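PDB 2X7X: sensor protein from Bacteroides thetaiotaomicron, which binds fructose through its periplasmic domain, the part described here, and probably relays the signal inward as the sensor histidine kinase of a hybrid two-component system. Local coordinates for residues 11-16 / 22-27; 28-33 / 251-256; 63-68 / 258-263. All coordinates share one frame; numbering follows the deposited sequence.

Interaction 1 of 3, residues 11-16 / 22-27; sequences VAQCSD and KMNDEI
Gln13 leaves the strand with CG anti to its own N (chi1 -160°) and then bends at chi2, which swings its amide toward helix 18-31; Asn24 answers from the opposite direction, its CG anti to the carbonyl carbon. The two amides are nearly coplanar, with planes 23° apart. Gln13 NE2 gives a hydrogen bond to Asn24 OD1 at 2.9 Å, striking a lone pair in the carbonyl plane, while OD1 in turn lies almost in the amide plane of Gln13. The bond is bent, with an N-H...O angle of 135°. Met23 reaches in with an extended chain, and its SD stands 4.0 Å from Gln13 NE2. The other end of the Gln13 amide, OE1, takes a weak hydrogen bond from Arg20, a fructose-binding residue, a link consistent with a second-shell place beside the sugar site. A leucine here would probably leave Asn24 OD1 without this donor and Arg20 without its weak mate. Strand 8-13 and helix 18-31 open the beta-alpha-beta unit completed by strand 38-43, and the turn between them, which carries Ser15, borders the fructose pocket of this periplasmic binding protein fold.

Interaction 2 of 3, residues 28-33 / 251-256; sequences LREAMF and KVLQLA
Leu253 points from helix 249-260 straight at the last turn of helix 18-31, and its chain crosses that of Glu30 obliquely. CG of Leu253 lies anti to its backbone N, and with chi2 near 66° this sets the CD2 methyl beside the peptide that joins Glu30 to Ala31: CD2 is 3.4 Å from Glu30 C and 3.2 Å from Ala31 N. The same methyl touches the side chains on both residues, with Glu30 CB at 3.8 Å and Ala31 CB at 4.0 Å. Nearer the root of the chain, CB of Leu253 lies 4.1 Å from Glu30 CB. The backbones are correspondingly near, the CA atoms of Glu30 and Leu253 being 6.7 Å apart. The two helices are neighbours on one face of the parallel sheet in the first lobe of the periplasmic binding protein fold; Ala31 also rests on Val39 of that sheet, and on the sheet-facing side of helix 249-260 Val252 and Leu255 turn to strands 90-93 and 104-108. Glu30 begins with CG anti to its N (chi1 -162°) and then folds at chi2, so its aliphatic part runs beside Leu253 while the carboxylate continues to the border of the contact. There OE1 forms a salt bridge with Lys297 of the second subunit, the main polar partner of this acid. OE2 faces the amide end of Gln254, 2.8 Å from the atom modelled as OE1, although the oxygen and nitrogen of that amide may be exchanged. Carboxylate and amide planes are turned 61° to each other. Phe33, just beyond the helix end, packs on the same Lys297 of the second subunit.

Interaction 3 of 3, residues 63-68 / 258-263; sequences VDLLII and DILEKK
Ile259, which meets Leu65 through its CG2 methyl, gives its carbonyl oxygen to Lys262 N at 3.2 Å. A weak bond from Lys263 N to Asp258 O wraps around it, and Lys262 takes a left-handed backbone conformation (phi 42°): together these make a Schellman motif that ends helix 249-260 right beside the contact. The helix presents Ile259 and Leu260 to Asp64 and Leu65, and the meeting is apolar. Leu65 sends CG out anti to its backbone N, and its CD1 slips between the two neighbours, 3.9 Å from Leu260 CG and 4.1 Å from Ile259 CG2. The Leu65 side chain stands at about a right angle to that of Ile259 but runs at a slant to that of Leu260. Leu260 reaches farther, to the residue before Leu65: its CD2 comes 3.5 Å from Asp64 O and 3.9 Å from Asp64 CB, laying a methyl over the backbone and the root of the acid. The carboxylate of Asp64 itself turns away from the helix, where OD2 accepts a hydrogen bond from the backbone N of Arg8. Leu65 also touches Ile9 and Ile91, and Leu260 touches Phe7, so the last turn of helix 249-260 covers Leu65 of strand 65-68, which runs between strands 8-13 and 90-93 in the parallel sheet.

From the N terminus, strand 8-13 runs into helix 18-31, and interaction 1 closes this short loop before the others open. The same helix ends in interaction 2, whose partner comes more than 200 residues later, after the chain has built much of the first lobe and most of the second, and returned. Interaction 3 opens in between, at strand 65-68, and closes at 258-263, past the end of interaction 2, so these two long loops cross. Both use helix 249-260, which packs against both helix 18-31 and strand 65-68. Val252 packs against both Met23 and Ile67, joining all three contacts, and strands 8-13 and 65-68 are neighbours, with Ala12 N 2.7 Å from Ile67 O.

Interaction 1 of 3, residues 11-16 / 22-27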
loop_
_atom_site.group_PDB
_atom_site.type_symbol
_atom_site.label_atom_id
_atom_site.label_comp_id
_atom_site.label_asym_id
_atom_site.label_seq_id
_atom_site.Cartn_x
_atom_site.Cartn_y
_atom_site.Cartn_z
ATOM N N VAL A 11 -20.397 11.177 17.763
ATOM C CA VAL A 11 -20.422 10.241 16.640
ATOM C C VAL A 11 -21.458 9.159 16.896
ATOM O O VAL A 11 -21.300 8.310 17.780
ATOM C CB VAL A 11 -19.035 9.620 16.344
ATOM C CG1 VAL A 11 -19.115 8.602 15.198
ATOM C CG2 VAL A 11 -18.016 10.708 15.993
ATOM N N ALA A 12 -22.536 9.215 16.124
ATOM C CA ALA A 12 -23.574 8.203 16.200
ATOM C C ALA A 12 -23.303 7.183 15.102
ATOM O O ALA A 12 -23.413 7.484 13.902
ATOM C CB ALA A 12 -24.949 8.829 16.049
ATOM N N GLN A 13 -22.938 5.982 15.525
ATOM C CA GLN A 13 -22.449 4.958 14.614
ATOM C C GLN A 13 -23.459 3.821 14.573
ATOM O O GLN A 13 -23.907 3.358 15.618
ATOM C CB GLN A 13 -21.087 4.476 15.117
ATOM C CG GLN A 13 -20.215 3.778 14.119
ATOM C CD GLN A 13 -19.594 4.707 13.104
ATOM O OE1 GLN A 13 -20.198 4.995 12.073
ATOM N NE2 GLN A 13 -18.364 5.144 13.364
ATOM N N CYS A 14 -23.814 3.380 13.368
ATOM C CA CYS A 14 -24.879 2.390 13.188
ATOM C C CYS A 14 -24.536 1.001 13.726
ATOM O O CYS A 14 -25.420 0.214 14.074
ATOM C CB CYS A 14 -25.292 2.302 11.713
ATOM S SG CYS A 14 -23.942 1.938 10.544
ATOM N N SER A 15 -23.250 0.699 13.804
ATOM C CA SER A 15 -22.835 -0.604 14.293
ATOM C C SER A 15 -21.401 -0.590 14.773
ATOM O O SER A 15 -20.754 0.460 14.766
ATOM C CB SER A 15 -23.036 -1.686 13.214
ATOM O OG SER A 15 -22.622 -1.247 11.941
ATOM N N ASP A 16 -20.922 -1.765 15.187
ATOM C CA ASP A 16 -19.565 -1.921 15.726
ATOM C C ASP A 16 -18.871 -3.185 15.215
ATOM O O ASP A 16 -19.363 -4.289 15.421
ATOM C CB ASP A 16 -19.598 -1.942 17.247
ATOM C CG ASP A 16 -18.241 -2.207 17.836
ATOM O OD1 ASP A 16 -17.338 -1.344 17.654
ATOM O OD2 ASP A 16 -18.076 -3.296 18.444
ATOM N N LYS A 22 -11.730 0.821 12.768
ATOM C CA LYS A 22 -10.717 1.534 12.006
ATOM C C LYS A 22 -11.052 3.022 11.780
ATOM O O LYS A 22 -10.169 3.880 11.877
ATOM C CB LYS A 22 -10.460 0.844 10.667
ATOM C CG LYS A 22 -9.161 1.287 10.022
ATOM C CD LYS A 22 -9.096 0.927 8.571
ATOM C CE LYS A 22 -7.961 1.668 7.904
ATOM N NZ LYS A 22 -8.362 2.132 6.549
ATOM N N MET A 23 -12.310 3.318 11.462
ATOM C CA MET A 23 -12.738 4.700 11.248
ATOM C C MET A 23 -12.683 5.513 12.552
ATOM O O MET A 23 -12.121 6.613 12.580
ATOM C CB MET A 23 -14.143 4.740 10.647
ATOM C CG MET A 23 -14.703 6.128 10.410
ATOM S SD MET A 23 -16.460 6.059 10.014
ATOM C CE MET A 23 -16.826 7.786 9.838
ATOM N N ASN A 24 -13.266 4.966 13.617
ATOM C CA ASN A 24 -13.224 5.589 14.933
ATOM C C ASN A 24 -11.808 6.017 15.329
ATOM O O ASN A 24 -11.547 7.211 15.515
ATOM C CB ASN A 24 -13.812 4.642 15.975
ATOM C CG ASN A 24 -15.296 4.378 15.756
ATOM O OD1 ASN A 24 -15.968 5.093 15.008
ATOM N ND2 ASN A 24 -15.815 3.352 16.418
ATOM N N ASP A 25 -10.905 5.039 15.419
ATOM C CA ASP A 25 -9.499 5.276 15.737
ATOM C C ASP A 25 -8.880 6.337 14.855
ATOM O O ASP A 25 -8.012 7.068 15.310
ATOM C CB ASP A 25 -8.670 3.998 15.602
ATOM C CG ASP A 25 -9.016 2.948 16.644
ATOM O OD1 ASP A 25 -8.457 1.838 16.534
ATOM O OD2 ASP A 25 -9.837 3.205 17.557
ATOM N N GLU A 26 -9.310 6.418 13.599
ATOM C CA GLU A 26 -8.799 7.442 12.675
ATOM C C GLU A 26 -9.295 8.839 13.046
ATOM O O GLU A 26 -8.618 9.829 12.791
ATOM C CB GLU A 26 -9.177 7.126 11.220
ATOM C CG GLU A 26 -8.187 6.259 10.453
ATOM C CD GLU A 26 -8.746 5.689 9.145
ATOM O OE1 GLU A 26 -7.959 5.110 8.374
ATOM O OE2 GLU A 26 -9.960 5.808 8.869
ATOM N N ILE A 27 -10.487 8.902 13.632
ATOM C CA ILE A 27 -11.098 10.164 14.028
ATOM C C ILE A 27 -10.398 10.679 15.284
ATOM O O ILE A 27 -9.825 11.774 15.278
ATOM C CB ILE A 27 -12.624 10.009 14.253
ATOM C CG1 ILE A 27 -13.337 9.822 12.913
ATOM C CG2 ILE A 27 -13.195 11.212 15.004
ATOM C CD1 ILE A 27 -14.685 9.128 13.031
#

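Interaction 2 of 3, residues 28-33 / 251-256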
loop_
_atom_site.group_PDB
_atom_site.type_symbol
_atom_site.label_atom_id
_atom_site.label_comp_id
_atom_site.label_asym_id
_atom_site.label_seq_id
_atom_site.Cartn_x
_atom_site.Cartn_y
_atom_site.Cartn_z
ATOM N N LEU A 28 -10.431 9.866 16.337
ATOM C CA LEU A 28 -9.706 10.142 17.574
ATOM C C LEU A 28 -8.235 10.524 17.321
ATOM O O LEU A 28 -7.724 11.460 17.938
ATOM C CB LEU A 28 -9.796 8.946 18.534
ATOM C CG LEU A 28 -11.187 8.454 18.951
ATOM C CD1 LEU A 28 -11.103 7.091 19.617
ATOM C CD2 LEU A 28 -11.898 9.446 19.863
ATOM N N ARG A 29 -7.567 9.819 16.409
ATOM C CA ARG A 29 -6.166 10.108 16.114
ATOM C C ARG A 29 -6.008 11.504 15.519
ATOM O O ARG A 29 -5.031 12.204 15.805
ATOM C CB ARG A 29 -5.560 9.058 15.180
ATOM C CG ARG A 29 -4.067 9.250 14.936
ATOM C CD ARG A 29 -3.525 8.403 13.784
ATOM N NE ARG A 29 -3.707 6.983 14.055
ATOM C CZ ARG A 29 -4.384 6.153 13.270
ATOM N NH1 ARG A 29 -4.503 4.879 13.620
ATOM N NH2 ARG A 29 -4.926 6.589 12.132
ATOM N N GLU A 30 -6.971 11.911 14.698
ATOM C CA GLU A 30 -6.935 13.242 14.105
ATOM C C GLU A 30 -7.343 14.321 15.122
ATOM O O GLU A 30 -6.970 15.487 14.976
ATOM C CB GLU A 30 -7.812 13.303 12.851
ATOM C CG GLU A 30 -7.531 14.481 11.924
ATOM C CD GLU A 30 -6.203 14.364 11.212
ATOM O OE1 GLU A 30 -5.683 13.228 11.075
ATOM O OE2 GLU A 30 -5.670 15.414 10.791
ATOM N N ALA A 31 -8.105 13.931 16.144
ATOM C CA ALA A 31 -8.560 14.872 17.171
ATOM C C ALA A 31 -7.376 15.534 17.884
ATOM O O ALA A 31 -7.350 16.753 18.077
ATOM C CB ALA A 31 -9.498 14.181 18.182
ATOM N N MET A 32 -6.385 14.726 18.233
ATOM C CA MET A 32 -5.233 15.189 18.987
ATOM C C MET A 32 -4.315 16.151 18.207
ATOM O O MET A 32 -3.287 16.588 18.722
ATOM C CB MET A 32 -4.472 13.984 19.564
ATOM C CG MET A 32 -5.222 13.309 20.723
ATOM S SD MET A 32 -4.602 11.673 21.175
ATOM C CE MET A 32 -5.385 11.410 22.780
ATOM N N PHE A 33 -4.701 16.496 16.981
ATOM C CA PHE A 33 -3.991 17.512 16.198
ATOM C C PHE A 33 -4.704 18.844 16.261
ATOM O O PHE A 33 -4.323 19.798 15.577
ATOM C CB PHE A 33 -3.825 17.075 14.742
ATOM C CG PHE A 33 -2.750 16.065 14.554
ATOM C CD1 PHE A 33 -1.450 16.468 14.249
ATOM C CD2 PHE A 33 -3.021 14.704 14.717
ATOM C CE1 PHE A 33 -0.434 15.534 14.096
ATOM C CE2 PHE A 33 -2.014 13.754 14.566
ATOM C CZ PHE A 33 -0.715 14.167 14.257
ATOM N N LYS A 251 -10.272 12.537 7.267
ATOM C CA LYS A 251 -10.957 13.490 6.395
ATOM C C LYS A 251 -12.340 13.843 6.940
ATOM O O LYS A 251 -12.891 14.892 6.605
ATOM C CB LYS A 251 -11.050 12.966 4.958
ATOM C CG LYS A 251 -9.760 13.109 4.129
ATOM C CD LYS A 251 -10.035 12.806 2.651
ATOM C CE LYS A 251 -8.762 12.467 1.872
ATOM N NZ LYS A 251 -7.978 13.685 1.548
ATOM N N VAL A 252 -12.886 12.959 7.775
ATOM C CA VAL A 252 -14.163 13.194 8.440
ATOM C C VAL A 252 -13.991 14.286 9.478
ATOM O O VAL A 252 -14.778 15.225 9.517
ATOM C CB VAL A 252 -14.720 11.911 9.106
ATOM C CG1 VAL A 252 -15.873 12.227 10.047
ATOM C CG2 VAL A 252 -15.173 10.927 8.057
ATOM N N LEU A 253 -12.956 14.172 10.307
ATOM C CA LEU A 253 -12.691 15.189 11.312
ATOM C C LEU A 253 -12.291 16.545 10.724
ATOM O O LEU A 253 -12.715 17.582 11.234
ATOM C CB LEU A 253 -11.652 14.728 12.324
ATOM C CG LEU A 253 -11.705 15.583 13.602
ATOM C CD1 LEU A 253 -13.021 15.382 14.364
ATOM C CD2 LEU A 253 -10.538 15.295 14.501
ATOM N N GLN A 254 -11.486 16.537 9.664
ATOM C CA GLN A 254 -11.105 17.775 8.996
ATOM C C GLN A 254 -12.327 18.536 8.524
ATOM O O GLN A 254 -12.341 19.768 8.520
ATOM C CB GLN A 254 -10.182 17.505 7.814
ATOM C CG GLN A 254 -8.732 17.873 8.066
ATOM C CD GLN A 254 -7.791 16.718 7.766
ATOM O OE1 GLN A 254 -7.325 16.040 8.685
ATOM N NE2 GLN A 254 -7.530 16.470 6.480
ATOM N N LEU A 255 -13.351 17.790 8.128
ATOM C CA LEU A 255 -14.610 18.367 7.697
ATOM C C LEU A 255 -15.311 18.993 8.899
ATOM O O LEU A 255 -15.740 20.143 8.832
ATOM C CB LEU A 255 -15.483 17.291 7.047
ATOM C CG LEU A 255 -16.831 17.636 6.412
ATOM C CD1 LEU A 255 -16.696 18.667 5.292
ATOM C CD2 LEU A 255 -17.478 16.354 5.893
ATOM N N ALA A 256 -15.409 18.240 9.993
ATOM C CA ALA A 256 -15.966 18.750 11.239
ATOM C C ALA A 256 -15.291 20.068 11.640
ATOM O O ALA A 256 -15.970 21.073 11.876
ATOM C CB ALA A 256 -15.840 17.710 12.352
#

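Interaction 3 of 3, residues 63-68 / 258-263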
loop_
_atom_site.group_PDB
_atom_site.type_symbol
_atom_site.label_atom_id
_atom_site.label_comp_id
_atom_site.label_asym_id
_atom_site.label_seq_id
_atom_site.Cartn_x
_atom_site.Cartn_y
_atom_site.Cartn_z
ATOM N N VAL A 63 -23.957 18.853 22.049
ATOM C CA VAL A 63 -22.668 18.756 21.355
ATOM C C VAL A 63 -22.571 19.814 20.261
ATOM O O VAL A 63 -23.584 20.249 19.705
ATOM C CB VAL A 63 -22.400 17.335 20.753
ATOM C CG1 VAL A 63 -22.186 16.299 21.853
ATOM C CG2 VAL A 63 -23.532 16.909 19.809
ATOM N N ASP A 64 -21.347 20.223 19.957
ATOM C CA ASP A 64 -21.114 21.281 18.980
ATOM C C ASP A 64 -21.318 20.816 17.532
ATOM O O ASP A 64 -21.590 21.633 16.645
ATOM C CB ASP A 64 -19.716 21.882 19.180
ATOM C CG ASP A 64 -19.528 22.473 20.581
ATOM O OD1 ASP A 64 -20.249 23.437 20.929
ATOM O OD2 ASP A 64 -18.665 21.968 21.336
ATOM N N LEU A 65 -21.186 19.507 17.306
ATOM C CA LEU A 65 -21.324 18.911 15.975
ATOM C C LEU A 65 -21.636 17.427 16.072
ATOM O O LEU A 65 -21.177 16.733 16.987
ATOM C CB LEU A 65 -20.060 19.137 15.131
ATOM C CG LEU A 65 -20.129 18.869 13.616
ATOM C CD1 LEU A 65 -19.245 19.842 12.839
ATOM C CD2 LEU A 65 -19.778 17.433 13.257
ATOM N N LEU A 66 -22.416 16.946 15.112
ATOM C CA LEU A 66 -22.845 15.554 15.088
ATOM C C LEU A 66 -22.399 14.829 13.818
ATOM O O LEU A 66 -22.685 15.269 12.705
ATOM C CB LEU A 66 -24.363 15.466 15.254
ATOM C CG LEU A 66 -24.925 14.058 15.449
ATOM C CD1 LEU A 66 -26.011 14.050 16.509
ATOM C CD2 LEU A 66 -25.436 13.486 14.132
ATOM N N ILE A 67 -21.689 13.722 14.011
ATOM C CA ILE A 67 -21.320 12.819 12.924
ATOM C C ILE A 67 -22.152 11.549 13.048
ATOM O O ILE A 67 -22.077 10.841 14.056
ATOM C CB ILE A 67 -19.804 12.473 12.932
ATOM C CG1 ILE A 67 -18.956 13.709 12.642
ATOM C CG2 ILE A 67 -19.477 11.423 11.878
ATOM C CD1 ILE A 67 -17.528 13.569 13.120
ATOM N N ILE A 68 -22.948 11.267 12.023
ATOM C CA ILE A 68 -23.795 10.073 12.030
ATOM C C ILE A 68 -23.698 9.240 10.751
ATOM O O ILE A 68 -23.589 9.769 9.639
ATOM C CB ILE A 68 -25.301 10.412 12.330
ATOM C CG1 ILE A 68 -26.133 9.133 12.435
ATOM C CG2 ILE A 68 -25.879 11.322 11.268
ATOM C CD1 ILE A 68 -27.571 9.341 12.792
ATOM N N ASP A 258 -13.382 22.229 9.818
ATOM C CA ASP A 258 -13.670 23.294 8.858
ATOM C C ASP A 258 -15.013 23.967 9.136
ATOM O O ASP A 258 -15.121 25.194 9.066
ATOM C CB ASP A 258 -13.618 22.769 7.418
ATOM C CG ASP A 258 -12.221 22.326 7.008
ATOM O OD1 ASP A 258 -11.264 22.546 7.782
ATOM O OD2 ASP A 258 -12.079 21.746 5.912
ATOM N N ILE A 259 -16.023 23.168 9.469
ATOM C CA ILE A 259 -17.369 23.676 9.720
ATOM C C ILE A 259 -17.422 24.453 11.027
ATOM O O ILE A 259 -17.912 25.588 11.059
ATOM C CB ILE A 259 -18.412 22.538 9.716
ATOM C CG1 ILE A 259 -18.620 22.029 8.285
ATOM C CG2 ILE A 259 -19.735 22.994 10.342
ATOM C CD1 ILE A 259 -19.324 20.704 8.198
ATOM N N LEU A 260 -16.910 23.845 12.093
ATOM C CA LEU A 260 -16.871 24.490 13.402
ATOM C C LEU A 260 -16.054 25.789 13.395
ATOM O O LEU A 260 -16.513 26.809 13.897
ATOM C CB LEU A 260 -16.333 23.535 14.468
ATOM C CG LEU A 260 -17.228 22.381 14.918
ATOM C CD1 LEU A 260 -16.453 21.485 15.872
ATOM C CD2 LEU A 260 -18.535 22.860 15.549
ATOM N N GLU A 261 -14.859 25.746 12.809
ATOM C CA GLU A 261 -13.970 26.906 12.749
ATOM C C GLU A 261 -14.336 27.842 11.593
ATOM O O GLU A 261 -13.515 28.641 11.130
ATOM C CB GLU A 261 -12.515 26.447 12.617
ATOM C CG GLU A 261 -12.006 25.606 13.783
ATOM C CD GLU A 261 -10.569 25.130 13.587
ATOM O OE1 GLU A 261 -10.009 25.343 12.483
ATOM O OE2 GLU A 261 -10.001 24.538 14.540
ATOM N N LYS A 262 -15.572 27.715 11.123
ATOM C CA LYS A 262 -16.115 28.517 10.023
ATOM C C LYS A 262 -15.158 28.746 8.838
ATOM O O LYS A 262 -15.205 29.795 8.187
ATOM C CB LYS A 262 -16.705 29.822 10.564
ATOM C CG LYS A 262 -17.530 29.592 11.830
ATOM C CD LYS A 262 -18.390 30.786 12.219
ATOM C CE LYS A 262 -18.895 30.612 13.646
ATOM N NZ LYS A 262 -20.299 31.080 13.797
ATOM N N LYS A 263 -14.289 27.761 8.574
ATOM C CA LYS A 263 -13.528 27.689 7.315
ATOM C C LYS A 263 -14.471 27.238 6.197
ATOM O O LYS A 263 -15.540 26.692 6.481
ATOM C CB LYS A 263 -12.358 26.700 7.424
ATOM C CG LYS A 263 -11.020 27.288 7.870
ATOM C CD LYS A 263 -10.810 27.117 9.368
ATOM C CE LYS A 263 -9.343 27.263 9.762
ATOM N NZ LYS A 263 -8.584 25.989 9.563
#